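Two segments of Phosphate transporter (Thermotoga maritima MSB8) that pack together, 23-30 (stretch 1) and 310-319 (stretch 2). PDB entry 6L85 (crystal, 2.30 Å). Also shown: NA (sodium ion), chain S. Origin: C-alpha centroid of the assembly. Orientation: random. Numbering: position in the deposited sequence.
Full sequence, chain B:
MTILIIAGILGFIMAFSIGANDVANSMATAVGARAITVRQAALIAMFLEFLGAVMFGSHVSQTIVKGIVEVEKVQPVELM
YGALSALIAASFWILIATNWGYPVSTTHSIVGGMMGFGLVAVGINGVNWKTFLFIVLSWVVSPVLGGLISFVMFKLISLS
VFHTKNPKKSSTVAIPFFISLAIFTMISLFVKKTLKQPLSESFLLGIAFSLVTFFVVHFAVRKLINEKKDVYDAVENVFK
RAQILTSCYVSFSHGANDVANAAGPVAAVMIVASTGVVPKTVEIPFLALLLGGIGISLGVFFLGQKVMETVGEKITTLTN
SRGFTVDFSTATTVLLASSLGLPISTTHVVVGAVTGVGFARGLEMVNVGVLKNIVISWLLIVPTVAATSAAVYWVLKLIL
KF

Stretch 1, residues 23-30: VANSMATA
Stretch 2, residues 310-319: TVGEKITTLT

Packing of a kinked helix (23-30) against the end of a second helix and the turn that follows it (310-319), centred on A28, I315 and V311. Stretch 1 is helical throughout; M27 N and A28 N bond to V23 O and A24 O (both 3.0 Å), but the N atoms of A24, N25, T29 and A30 lack a bond to the turn before. In stretch 2, helical phi/psi persists through K314, with K314 N to V311 O and I315 N to G312 O both 3.1 Å; I315 (-127/19) then opens a type I turn closed by L318 N to I315 O at 2.8 Å. The stretches run broadly the same way, contacts advancing together from A24-V311 to T29-L318. The backbones come nearest at A28 and G312, CA to CA 4.5 Å, where glycine has no side chain. A28 CB lies 3.7 Å from V311 CG1 (chi1 t) and 3.9 Å from I315 CD1. I315 (chi1 p, chi2 t) also brings CD1 to 3.4 Å from A28 O, a van der Waals contact. One turn earlier, A24 CB meets V311 CG2 at 4.0 Å. T29 (chi1 p) sets CG2 4.2 Å from L318 CD2, while its OG1 binds the sodium ion at 2.6 Å. No direct hydrogen bond crosses this largely apolar interface; water 1 lies 3.0 Å from both T29 O and I315 O.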

# COMPACT_ATOMS: atom_id res chain seq x y z
N VAL B 23 2.99 -20.53 -1.59
CA VAL B 23 1.90 -19.73 -2.16
C VAL B 23 0.54 -20.40 -1.94
O VAL B 23 -0.47 -19.72 -1.66
CB VAL B 23 2.17 -19.38 -3.64
CG1 VAL B 23 2.29 -20.63 -4.50
CG2 VAL B 23 1.11 -18.41 -4.18
N ALA B 24 0.50 -21.74 -1.97
CA ALA B 24 -0.74 -22.48 -1.66
C ALA B 24 -1.37 -22.03 -0.34
O ALA B 24 -2.60 -21.93 -0.26
CB ALA B 24 -0.47 -23.98 -1.61
N ASN B 25 -0.55 -21.72 0.67
CA ASN B 25 -1.08 -21.39 2.00
C ASN B 25 -1.98 -20.15 1.97
O ASN B 25 -2.82 -19.97 2.86
CB ASN B 25 0.04 -21.13 3.02
CG ASN B 25 1.01 -22.31 3.20
OD1 ASN B 25 0.89 -23.36 2.57
ND2 ASN B 25 1.99 -22.11 4.08
N SER B 26 -1.75 -19.25 1.03
CA SER B 26 -2.59 -18.06 0.94
C SER B 26 -3.60 -18.13 -0.19
O SER B 26 -4.72 -17.64 -0.02
CB SER B 26 -1.74 -16.80 0.77
OG SER B 26 -1.03 -16.81 -0.45
N MET B 27 -3.26 -18.76 -1.32
CA MET B 27 -4.11 -18.66 -2.51
C MET B 27 -4.95 -19.90 -2.80
O MET B 27 -5.82 -19.82 -3.67
CB MET B 27 -3.26 -18.32 -3.75
CG MET B 27 -2.67 -16.90 -3.72
SD MET B 27 -3.93 -15.58 -3.68
CE MET B 27 -2.89 -14.14 -3.47
N ALA B 28 -4.73 -21.05 -2.13
CA ALA B 28 -5.48 -22.25 -2.48
C ALA B 28 -6.97 -22.09 -2.20
O ALA B 28 -7.79 -22.63 -2.93
CB ALA B 28 -4.93 -23.47 -1.74
N THR B 29 -7.35 -21.35 -1.15
CA THR B 29 -8.77 -21.11 -0.91
C THR B 29 -9.42 -20.40 -2.10
O THR B 29 -10.46 -20.83 -2.60
CB THR B 29 -8.96 -20.28 0.37
OG1 THR B 29 -8.10 -19.14 0.33
CG2 THR B 29 -8.62 -21.12 1.62
N ALA B 30 -8.79 -19.30 -2.57
CA ALA B 30 -9.35 -18.51 -3.67
C ALA B 30 -9.32 -19.28 -4.98
O ALA B 30 -10.25 -19.19 -5.78
CB ALA B 30 -8.59 -17.18 -3.81
N THR B 310 -2.68 -28.19 -6.47
CA THR B 310 -2.66 -29.51 -5.87
C THR B 310 -3.21 -29.47 -4.46
O THR B 310 -3.88 -30.41 -4.02
CB THR B 310 -1.24 -30.09 -5.89
OG1 THR B 310 -0.80 -30.23 -7.25
CG2 THR B 310 -1.19 -31.45 -5.20
N VAL B 311 -2.95 -28.38 -3.73
CA VAL B 311 -3.71 -28.14 -2.50
C VAL B 311 -5.13 -27.67 -2.84
O VAL B 311 -6.10 -28.05 -2.18
CB VAL B 311 -2.97 -27.13 -1.59
CG1 VAL B 311 -3.84 -26.74 -0.40
CG2 VAL B 311 -1.66 -27.74 -1.12
N GLY B 312 -5.27 -26.87 -3.91
CA GLY B 312 -6.57 -26.30 -4.24
C GLY B 312 -7.63 -27.34 -4.57
O GLY B 312 -8.80 -27.19 -4.20
N GLU B 313 -7.24 -28.41 -5.28
CA GLU B 313 -8.21 -29.45 -5.64
C GLU B 313 -8.86 -30.05 -4.41
O GLU B 313 -10.05 -30.40 -4.44
CB GLU B 313 -7.55 -30.55 -6.47
CG GLU B 313 -7.37 -30.22 -7.95
CD GLU B 313 -8.50 -29.36 -8.51
OE1 GLU B 313 -9.69 -29.73 -8.36
OE2 GLU B 313 -8.19 -28.31 -9.12
N LYS B 314 -8.12 -30.16 -3.31
CA LYS B 314 -8.60 -30.81 -2.11
C LYS B 314 -9.61 -29.97 -1.33
O LYS B 314 -10.24 -30.49 -0.41
CB LYS B 314 -7.41 -31.17 -1.21
CG LYS B 314 -6.75 -32.52 -1.53
CD LYS B 314 -6.14 -32.56 -2.94
CE LYS B 314 -5.27 -33.80 -3.13
NZ LYS B 314 -4.41 -33.70 -4.34
N ILE B 315 -9.79 -28.69 -1.67
CA ILE B 315 -10.68 -27.82 -0.90
C ILE B 315 -11.72 -27.13 -1.79
O ILE B 315 -12.32 -26.13 -1.38
CB ILE B 315 -9.89 -26.77 -0.10
CG1 ILE B 315 -9.10 -25.84 -1.03
CG2 ILE B 315 -8.97 -27.46 0.91
CD1 ILE B 315 -8.37 -24.74 -0.31
N THR B 316 -11.94 -27.65 -3.00
CA THR B 316 -12.98 -27.06 -3.84
C THR B 316 -14.38 -27.25 -3.26
O THR B 316 -15.33 -26.63 -3.76
CB THR B 316 -12.96 -27.64 -5.26
OG1 THR B 316 -13.45 -28.99 -5.24
CG2 THR B 316 -11.55 -27.60 -5.84
N THR B 317 -14.53 -28.07 -2.23
CA THR B 317 -15.78 -28.20 -1.50
C THR B 317 -15.82 -27.30 -0.27
O THR B 317 -16.79 -27.36 0.50
CB THR B 317 -16.01 -29.67 -1.09
OG1 THR B 317 -14.93 -30.12 -0.25
CG2 THR B 317 -16.08 -30.56 -2.33
N LEU B 318 -14.80 -26.48 -0.05
CA LEU B 318 -14.81 -25.50 1.03
C LEU B 318 -15.69 -24.32 0.63
O LEU B 318 -15.44 -23.67 -0.39
CB LEU B 318 -13.39 -25.05 1.34
CG LEU B 318 -13.19 -24.26 2.64
CD1 LEU B 318 -13.50 -25.16 3.83
CD2 LEU B 318 -11.76 -23.72 2.71
N THR B 319 -16.73 -24.03 1.42
CA THR B 319 -17.57 -22.89 1.08
C THR B 319 -16.76 -21.61 1.10
O THR B 319 -15.71 -21.50 1.75
CB THR B 319 -18.76 -22.75 2.04
OG1 THR B 319 -18.31 -22.81 3.41
CG2 THR B 319 -19.80 -23.85 1.80
NA NA S . -9.13 -16.76 -0.12
O HOH W 1 -11.81 -23.19 -1.31